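Local atomic coordinates of uridylate-specific endoribonuclease nsp11 (Prrsv 16244b, PDB entry 5EYI), a protein that probably cleaves RNA at uridylates, degrading 5'-polyuridines made during viral replication and so helping the virus evade host double-stranded RNA sensors. Residues F105-I110 against L180-L185; R109-C114 against L157-V162. The protein carries 1 engineered substitution. All coordinates share one frame; numbering follows the deposited sequence.

Interaction 1. Residues F105-I110 against L180-L185; sequences FSTGRI and LTDVYL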
ATOM      1  N   PHE A 105     -12.790 -11.067  -8.077  1.00 20.54           N
ATOM      2  CA  PHE A 105     -12.546 -12.125  -9.050  1.00 19.82           C
ATOM      3  C   PHE A 105     -11.824 -11.615 -10.281  1.00 19.00           C
ATOM      4  O   PHE A 105     -12.080 -10.514 -10.750  1.00 19.64           O
ATOM      5  CB  PHE A 105     -13.870 -12.794  -9.435  1.00 19.83           C
ATOM      6  CG  PHE A 105     -14.429 -13.671  -8.351  1.00 20.05           C
ATOM      7  CD1 PHE A 105     -13.938 -14.953  -8.169  1.00 20.00           C
ATOM      8  CD2 PHE A 105     -15.425 -13.210  -7.503  1.00 20.08           C
ATOM      9  CE1 PHE A 105     -14.432 -15.763  -7.160  1.00 20.62           C
ATOM     10  CE2 PHE A 105     -15.921 -14.014  -6.491  1.00 20.04           C
ATOM     11  CZ  PHE A 105     -15.429 -15.292  -6.321  1.00 20.36           C
ATOM     12  N   SER A 106     -10.914 -12.424 -10.801  1.00 18.41           N
ATOM     13  CA  SER A 106     -10.348 -12.201 -12.125  1.00 17.97           C
ATOM     14  C   SER A 106     -11.445 -12.404 -13.161  1.00 17.81           C
ATOM     15  O   SER A 106     -12.349 -13.218 -12.972  1.00 17.93           O
ATOM     16  CB  SER A 106      -9.204 -13.172 -12.399  1.00 17.88           C
ATOM     17  OG  SER A 106      -8.098 -12.884 -11.573  1.00 18.40           O
ATOM     18  N   THR A 107     -11.337 -11.688 -14.271  1.00 17.68           N
ATOM     19  CA  THR A 107     -12.429 -11.580 -15.244  1.00 17.67           C
ATOM     20  C   THR A 107     -12.350 -12.538 -16.421  1.00 17.76           C
ATOM     21  O   THR A 107     -13.243 -12.534 -17.269  1.00 18.66           O
ATOM     22  CB  THR A 107     -12.481 -10.155 -15.797  1.00 17.50           C
ATOM     23  OG1 THR A 107     -11.200  -9.821 -16.346  1.00 17.29           O
ATOM     24  CG2 THR A 107     -12.835  -9.188 -14.693  1.00 17.65           C
ATOM     25  N   GLY A 108     -11.288 -13.339 -16.495  1.00 17.92           N
ATOM     26  CA  GLY A 108     -11.065 -14.239 -17.627  1.00 17.31           C
ATOM     27  C   GLY A 108     -10.335 -13.614 -18.799  1.00 17.30           C
ATOM     28  O   GLY A 108     -10.038 -14.307 -19.786  1.00 16.39           O
ATOM     29  N   ARG A 109     -10.013 -12.325 -18.702  1.00 17.34           N
ATOM     30  CA  ARG A 109      -9.382 -11.618 -19.826  1.00 18.04           C
ATOM     31  C   ARG A 109      -7.976 -12.118 -20.130  1.00 19.05           C
ATOM     32  O   ARG A 109      -7.586 -12.224 -21.307  1.00 18.55           O
ATOM     33  CB  ARG A 109      -9.356 -10.115 -19.579  1.00 17.94           C
ATOM     34  CG  ARG A 109     -10.672  -9.467 -19.943  1.00 17.99           C
ATOM     35  CD  ARG A 109     -10.642  -7.984 -19.695  1.00 17.67           C
ATOM     36  NE  ARG A 109     -10.734  -7.659 -18.282  1.00 17.58           N
ATOM     37  CZ  ARG A 109     -10.862  -6.424 -17.805  1.00 17.54           C
ATOM     38  NH1 ARG A 109     -10.937  -5.389 -18.646  1.00 17.32           N
ATOM     39  NH2 ARG A 109     -10.934  -6.227 -16.492  1.00 16.92           N
ATOM     40  N   ILE A 110      -7.220 -12.414 -19.078  1.00 19.51           N
ATOM     41  CA  ILE A 110      -5.892 -13.006 -19.255  1.00 21.13           C
ATOM     42  C   ILE A 110      -5.982 -14.347 -20.015  1.00 21.50           C
ATOM     43  O   ILE A 110      -5.251 -14.560 -20.972  1.00 20.54           O
ATOM     44  CB  ILE A 110      -5.147 -13.144 -17.905  1.00 21.54           C
ATOM     45  CG1 ILE A 110      -4.701 -11.759 -17.420  1.00 21.85           C
ATOM     46  CG2 ILE A 110      -3.925 -14.047 -18.027  1.00 22.01           C
ATOM     47  CD1 ILE A 110      -4.430 -11.690 -15.933  1.00 22.56           C
ATOM     48  N   LEU A 180       0.438  -7.616 -12.327  1.00 19.96           N
ATOM     49  CA  LEU A 180      -0.662  -7.329 -13.223  1.00 20.33           C
ATOM     50  C   LEU A 180      -1.855  -8.194 -12.867  1.00 19.07           C
ATOM     51  O   LEU A 180      -1.681  -9.360 -12.509  1.00 18.42           O
ATOM     52  CB  LEU A 180      -0.190  -7.615 -14.646  1.00 21.80           C
ATOM     53  CG  LEU A 180      -1.136  -7.417 -15.823  1.00 22.47           C
ATOM     54  CD1 LEU A 180      -0.303  -7.032 -17.046  1.00 23.34           C
ATOM     55  CD2 LEU A 180      -1.995  -8.648 -16.096  1.00 22.55           C
ATOM     56  N   THR A 181      -3.055  -7.619 -12.956  1.00 18.04           N
ATOM     57  CA  THR A 181      -4.303  -8.382 -12.842  1.00 18.19           C
ATOM     58  C   THR A 181      -5.238  -7.996 -13.978  1.00 17.93           C
ATOM     59  O   THR A 181      -4.959  -7.054 -14.715  1.00 17.07           O
ATOM     60  CB  THR A 181      -5.027  -8.131 -11.501  1.00 18.34           C
ATOM     61  OG1 THR A 181      -5.632  -6.833 -11.497  1.00 18.24           O
ATOM     62  CG2 THR A 181      -4.062  -8.239 -10.339  1.00 18.85           C
ATOM     63  N   ASP A 182      -6.334  -8.742 -14.110  1.00 18.38           N
ATOM     64  CA  ASP A 182      -7.434  -8.356 -14.996  1.00 18.72           C
ATOM     65  C   ASP A 182      -8.750  -8.100 -14.250  1.00 19.13           C
ATOM     66  O   ASP A 182      -9.836  -8.241 -14.827  1.00 19.18           O
ATOM     67  CB  ASP A 182      -7.617  -9.381 -16.115  1.00 18.96           C
ATOM     68  CG  ASP A 182      -8.126 -10.718 -15.632  1.00 19.20           C
ATOM     69  OD1 ASP A 182      -8.506 -10.853 -14.444  1.00 18.53           O
ATOM     70  OD2 ASP A 182      -8.158 -11.639 -16.470  1.00 19.33           O
ATOM     71  N   VAL A 183      -8.655  -7.704 -12.980  1.00 19.32           N
ATOM     72  CA  VAL A 183      -9.851  -7.425 -12.198  1.00 19.98           C
ATOM     73  C   VAL A 183     -10.619  -6.241 -12.797  1.00 19.25           C
ATOM     74  O   VAL A 183     -10.019  -5.310 -13.344  1.00 19.39           O
ATOM     75  CB  VAL A 183      -9.555  -7.135 -10.708  1.00 20.87           C
ATOM     76  CG1 VAL A 183      -8.799  -8.294 -10.077  1.00 21.65           C
ATOM     77  CG2 VAL A 183      -8.790  -5.834 -10.526  1.00 21.95           C
ATOM     78  N   TYR A 184     -11.938  -6.293 -12.678  1.00 18.68           N
ATOM     79  CA  TYR A 184     -12.813  -5.195 -13.067  1.00 19.14           C
ATOM     80  C   TYR A 184     -12.506  -3.985 -12.191  1.00 19.03           C
ATOM     81  O   TYR A 184     -12.811  -4.002 -11.003  1.00 19.11           O
ATOM     82  CB  TYR A 184     -14.274  -5.619 -12.914  1.00 19.28           C
ATOM     83  CG  TYR A 184     -15.284  -4.589 -13.358  1.00 19.85           C
ATOM     84  CD1 TYR A 184     -16.275  -4.133 -12.492  1.00 20.34           C
ATOM     85  CD2 TYR A 184     -15.242  -4.057 -14.641  1.00 20.24           C
ATOM     86  CE1 TYR A 184     -17.205  -3.186 -12.899  1.00 20.72           C
ATOM     87  CE2 TYR A 184     -16.173  -3.113 -15.057  1.00 20.82           C
ATOM     88  CZ  TYR A 184     -17.157  -2.690 -14.185  1.00 20.46           C
ATOM     89  OH  TYR A 184     -18.068  -1.748 -14.594  1.00 20.93           O
ATOM     90  N   LEU A 185     -11.876  -2.962 -12.773  1.00 19.05           N
ATOM     91  CA  LEU A 185     -11.301  -1.855 -11.991  1.00 20.52           C
ATOM     92  C   LEU A 185     -12.273  -1.107 -11.055  1.00 21.32           C
ATOM     93  O   LEU A 185     -11.849  -0.628  -9.988  1.00 20.86           O
ATOM     94  CB  LEU A 185     -10.574  -0.843 -12.888  1.00 20.78           C
ATOM     95  CG  LEU A 185      -9.348  -1.320 -13.687  1.00 20.89           C
ATOM     96  CD1 LEU A 185      -8.822  -0.182 -14.548  1.00 21.32           C
ATOM     97  CD2 LEU A 185      -8.248  -1.806 -12.759  1.00 21.32           C
TER
HETATM   98  O   HOH W   1     -13.175  -8.090 -11.049  1.00 21.44           O
HETATM   99  O   HOH W   2      -6.201 -11.193 -12.373  1.00 20.17           O
HETATM  100  O   HOH W   3      -8.428 -14.050 -15.416  1.00 17.83           O
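Asp182, in the loop after strand 173-180, turns its carboxylate onto the first turn of helix 109-112, just past Gly108 at the N-cap, within the NendoU domain. CG sits between its own backbone N and carbonyl carbon (chi1 68°), on the side of the Thr107 and Ile110 amides. OD2 accepts from Ile110 N at 2.9 Å on its anti lone pair, with a nearly straight N-H...O angle of 172°. OD1 takes Thr107 N at 3.0 Å, met from above the carboxylate plane. The helix dipole would probably favour the negative charge here.

The backbone O of Asp182 is gripped from opposite faces of its plane: by Thr107 OG1 at 2.6 Å and by Arg109 NH2 at 2.8 Å. Arg109 NE in turn donates to Thr107 OG1, a bond lying near the guanidinium plane, while NH1 makes a salt bridge with Glu122 on helix 120-128.

Three waters join the segments: one links Phe105 O to Tyr184 N, another Ser106 OG to Asp182 N, the third Gly108 N to Asp182 OD2. Ser106 OG also bonds Asp206. Apolar packing is slight, with Ile110 CD1 resting against Leu180 CD2 at 3.9 Å.

Interaction 2. Residues R109-C114 against L157-V162; sequences RIEVDC and LPKESV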
ATOM      1  N   ARG A 109     -10.013 -12.325 -18.702  1.00 17.34           N
ATOM      2  CA  ARG A 109      -9.382 -11.618 -19.826  1.00 18.04           C
ATOM      3  C   ARG A 109      -7.976 -12.118 -20.130  1.00 19.05           C
ATOM      4  O   ARG A 109      -7.586 -12.224 -21.307  1.00 18.55           O
ATOM      5  CB  ARG A 109      -9.356 -10.115 -19.579  1.00 17.94           C
ATOM      6  CG  ARG A 109     -10.672  -9.467 -19.943  1.00 17.99           C
ATOM      7  CD  ARG A 109     -10.642  -7.984 -19.695  1.00 17.67           C
ATOM      8  NE  ARG A 109     -10.734  -7.659 -18.282  1.00 17.58           N
ATOM      9  CZ  ARG A 109     -10.862  -6.424 -17.805  1.00 17.54           C
ATOM     10  NH1 ARG A 109     -10.937  -5.389 -18.646  1.00 17.32           N
ATOM     11  NH2 ARG A 109     -10.934  -6.227 -16.492  1.00 16.92           N
ATOM     12  N   ILE A 110      -7.220 -12.414 -19.078  1.00 19.51           N
ATOM     13  CA  ILE A 110      -5.892 -13.006 -19.255  1.00 21.13           C
ATOM     14  C   ILE A 110      -5.982 -14.347 -20.015  1.00 21.50           C
ATOM     15  O   ILE A 110      -5.251 -14.560 -20.972  1.00 20.54           O
ATOM     16  CB  ILE A 110      -5.147 -13.144 -17.905  1.00 21.54           C
ATOM     17  CG1 ILE A 110      -4.701 -11.759 -17.420  1.00 21.85           C
ATOM     18  CG2 ILE A 110      -3.925 -14.047 -18.027  1.00 22.01           C
ATOM     19  CD1 ILE A 110      -4.430 -11.690 -15.933  1.00 22.56           C
ATOM     20  N   GLU A 111      -6.912 -15.215 -19.625  1.00 22.73           N
ATOM     21  CA  GLU A 111      -6.977 -16.562 -20.199  1.00 23.30           C
ATOM     22  C   GLU A 111      -7.369 -16.532 -21.673  1.00 24.62           C
ATOM     23  O   GLU A 111      -6.817 -17.297 -22.456  1.00 25.42           O
ATOM     24  CB  GLU A 111      -7.902 -17.488 -19.405  1.00 23.31           C
ATOM     25  CG  GLU A 111      -7.320 -17.977 -18.076  1.00 23.37           C
ATOM     26  CD  GLU A 111      -7.368 -16.932 -16.966  1.00 24.14           C
ATOM     27  OE1 GLU A 111      -7.906 -15.818 -17.186  1.00 22.94           O
ATOM     28  OE2 GLU A 111      -6.854 -17.224 -15.868  1.00 24.42           O
ATOM     29  N   VAL A 112      -8.290 -15.649 -22.060  1.00 26.24           N
ATOM     30  CA  VAL A 112      -8.660 -15.514 -23.485  1.00 27.52           C
ATOM     31  C   VAL A 112      -7.827 -14.494 -24.248  1.00 28.29           C
ATOM     32  O   VAL A 112      -7.985 -14.387 -25.453  1.00 29.81           O
ATOM     33  CB  VAL A 112     -10.166 -15.224 -23.705  1.00 27.63           C
ATOM     34  CG1 VAL A 112     -11.005 -16.244 -22.966  1.00 28.07           C
ATOM     35  CG2 VAL A 112     -10.558 -13.819 -23.290  1.00 27.90           C
ATOM     36  N   ASP A 113      -6.950 -13.766 -23.552  1.00 29.18           N
ATOM     37  CA  ASP A 113      -6.122 -12.700 -24.124  1.00 29.88           C
ATOM     38  C   ASP A 113      -6.939 -11.530 -24.679  1.00 30.11           C
ATOM     39  O   ASP A 113      -6.577 -10.927 -25.694  1.00 31.04           O
ATOM     40  CB  ASP A 113      -5.151 -13.250 -25.190  1.00 30.39           C
ATOM     41  CG  ASP A 113      -3.948 -12.342 -25.415  1.00 30.46           C
ATOM     42  OD1 ASP A 113      -3.507 -11.655 -24.473  1.00 30.22           O
ATOM     43  OD2 ASP A 113      -3.441 -12.316 -26.546  1.00 30.08           O
ATOM     44  N   CYS A 114      -8.037 -11.204 -24.004  1.00 29.58           N
ATOM     45  CA  CYS A 114      -8.791 -10.006 -24.326  1.00 29.96           C
ATOM     46  C   CYS A 114      -8.248  -8.857 -23.494  1.00 28.87           C
ATOM     47  O   CYS A 114      -8.317  -8.900 -22.268  1.00 28.90           O
ATOM     48  CB  CYS A 114     -10.270 -10.189 -24.031  1.00 31.34           C
ATOM     49  SG  CYS A 114     -11.224  -8.700 -24.405  1.00 35.56           S
ATOM     50  N   LEU A 157       0.955 -13.459 -21.148  1.00 19.44           N
ATOM     51  CA  LEU A 157       0.684 -13.074 -19.773  1.00 19.23           C
ATOM     52  C   LEU A 157       0.457 -14.348 -18.970  1.00 19.35           C
ATOM     53  O   LEU A 157      -0.357 -15.185 -19.362  1.00 19.64           O
ATOM     54  CB  LEU A 157      -0.553 -12.184 -19.708  1.00 18.73           C
ATOM     55  CG  LEU A 157      -0.464 -10.882 -20.521  1.00 19.07           C
ATOM     56  CD1 LEU A 157      -1.767 -10.093 -20.432  1.00 18.94           C
ATOM     57  CD2 LEU A 157       0.708 -10.018 -20.072  1.00 18.74           C
ATOM     58  N   PRO A 158       1.176 -14.514 -17.846  1.00 19.49           N
ATOM     59  CA  PRO A 158       0.925 -15.701 -17.023  1.00 19.70           C
ATOM     60  C   PRO A 158      -0.541 -15.807 -16.581  1.00 20.63           C
ATOM     61  O   PRO A 158      -1.164 -14.788 -16.232  1.00 20.35           O
ATOM     62  CB  PRO A 158       1.836 -15.492 -15.811  1.00 19.69           C
ATOM     63  CG  PRO A 158       2.898 -14.550 -16.263  1.00 19.61           C
ATOM     64  CD  PRO A 158       2.296 -13.701 -17.337  1.00 19.30           C
ATOM     65  N   LYS A 159      -1.075 -17.026 -16.593  1.00 21.18           N
ATOM     66  CA  LYS A 159      -2.466 -17.262 -16.217  1.00 22.35           C
ATOM     67  C   LYS A 159      -2.553 -17.420 -14.712  1.00 22.39           C
ATOM     68  O   LYS A 159      -2.704 -18.521 -14.191  1.00 23.62           O
ATOM     69  CB  LYS A 159      -3.022 -18.483 -16.943  1.00 23.68           C
ATOM     70  CG  LYS A 159      -3.114 -18.292 -18.450  1.00 25.20           C
ATOM     71  CD  LYS A 159      -3.346 -19.624 -19.127  1.00 27.43           C
ATOM     72  CE  LYS A 159      -3.546 -19.476 -20.621  1.00 29.64           C
ATOM     73  NZ  LYS A 159      -4.015 -20.772 -21.194  1.00 31.83           N
ATOM     74  N   GLU A 160      -2.454 -16.288 -14.028  1.00 21.89           N
ATOM     75  CA  GLU A 160      -2.339 -16.228 -12.581  1.00 21.51           C
ATOM     76  C   GLU A 160      -3.303 -15.171 -12.076  1.00 20.48           C
ATOM     77  O   GLU A 160      -3.784 -14.343 -12.859  1.00 21.11           O
ATOM     78  CB  GLU A 160      -0.918 -15.813 -12.194  1.00 22.43           C
ATOM     79  CG  GLU A 160       0.183 -16.748 -12.656  1.00 24.11           C
ATOM     80  CD  GLU A 160       0.208 -18.074 -11.912  1.00 26.25           C
ATOM     81  OE1 GLU A 160      -0.201 -18.138 -10.729  1.00 28.44           O
ATOM     82  OE2 GLU A 160       0.667 -19.067 -12.507  1.00 27.65           O
ATOM     83  N   SER A 161      -3.559 -15.183 -10.772  1.00 18.58           N
ATOM     84  CA  SER A 161      -4.380 -14.154 -10.126  1.00 18.00           C
ATOM     85  C   SER A 161      -3.631 -12.805 -10.107  1.00 17.76           C
ATOM     86  O   SER A 161      -4.161 -11.778 -10.553  1.00 17.24           O
ATOM     87  CB  SER A 161      -4.767 -14.592  -8.712  1.00 18.12           C
ATOM     88  OG  SER A 161      -5.650 -15.711  -8.746  1.00 17.58           O
ATOM     89  N   VAL A 162      -2.395 -12.836  -9.611  1.00 17.02           N
ATOM     90  CA  VAL A 162      -1.448 -11.737  -9.762  1.00 16.95           C
ATOM     91  C   VAL A 162      -0.306 -12.228 -10.639  1.00 17.16           C
ATOM     92  O   VAL A 162       0.496 -13.057 -10.220  1.00 17.78           O
ATOM     93  CB  VAL A 162      -0.913 -11.248  -8.413  1.00 16.79           C
ATOM     94  CG1 VAL A 162      -0.046 -10.022  -8.616  1.00 17.07           C
ATOM     95  CG2 VAL A 162      -2.067 -10.930  -7.473  1.00 16.97           C
TER
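Ile110 presents its CG2 methyl to the backbone of Leu157, Pro158 and Lys159. CG2 lies anti to the backbone N of Ile110, which carries the methyl to 3.4 Å from Pro158 O and 4.0 Å from Lys159 CA. Leu157 adds apolar contact on the same branch, its CB 4.2 Å from CG2. The other branch runs further along the loop, where Ile110 CD1 comes to 4.1 Å from Glu160 O.

The loop bends in an inverse gamma turn centred on Lys159, with a weak bond from Glu160 N to Pro158 O of 3.0 Å. Across from it the helix ends in a Schellman motif: Asp113 takes a positive phi of 63°, Cys114 N returns to Arg109 O at 2.9 Å, and Asp113 N bonds Ile110 O. Ile110 has two roles: its carbonyl takes part in closing the helix, while its side chain meets the turn.

Glu111 and Lys159 cross obliquely. The Glu111 chain bends at chi2 (77°), and its OE2 is 4.2 Å from Lys159 CB, so the carboxylate meets the root of the lysine. Lys159 stays extended beyond CG, and its NZ ends 7.0 Å from Glu111 OE2. The two charges are therefore not paired with each other; Glu111 OE2 forms a salt bridge with Lys10 of helix 9-14, in the N-terminal domain, and the same Lys10 NZ donates to Glu160 O.

Overall arrangement
Following the chain from the N terminus, residues 105-110 lead into helix 109-112, and both contacts set out from this stretch; the segments overlap at Arg109 and Ile110, of which Ile110 touches both partners. Interaction 2 closes the shorter loop, from helix 109-112 to 157-162, and takes in the predicted active-site residues His131 and His146. Interaction 1 spans further, to 180-185, so in sequence its loop contains segment 157-162, strand 163-169 and nearly all of strand 173-180, with the engineered Ala175. The helix is thereby tied at its start to the loop after strand 173-180 and along its side to the loop before strand 163-169. The two partner segments also touch, Thr181 CG2 packing 3.5 Å from Ser161 O.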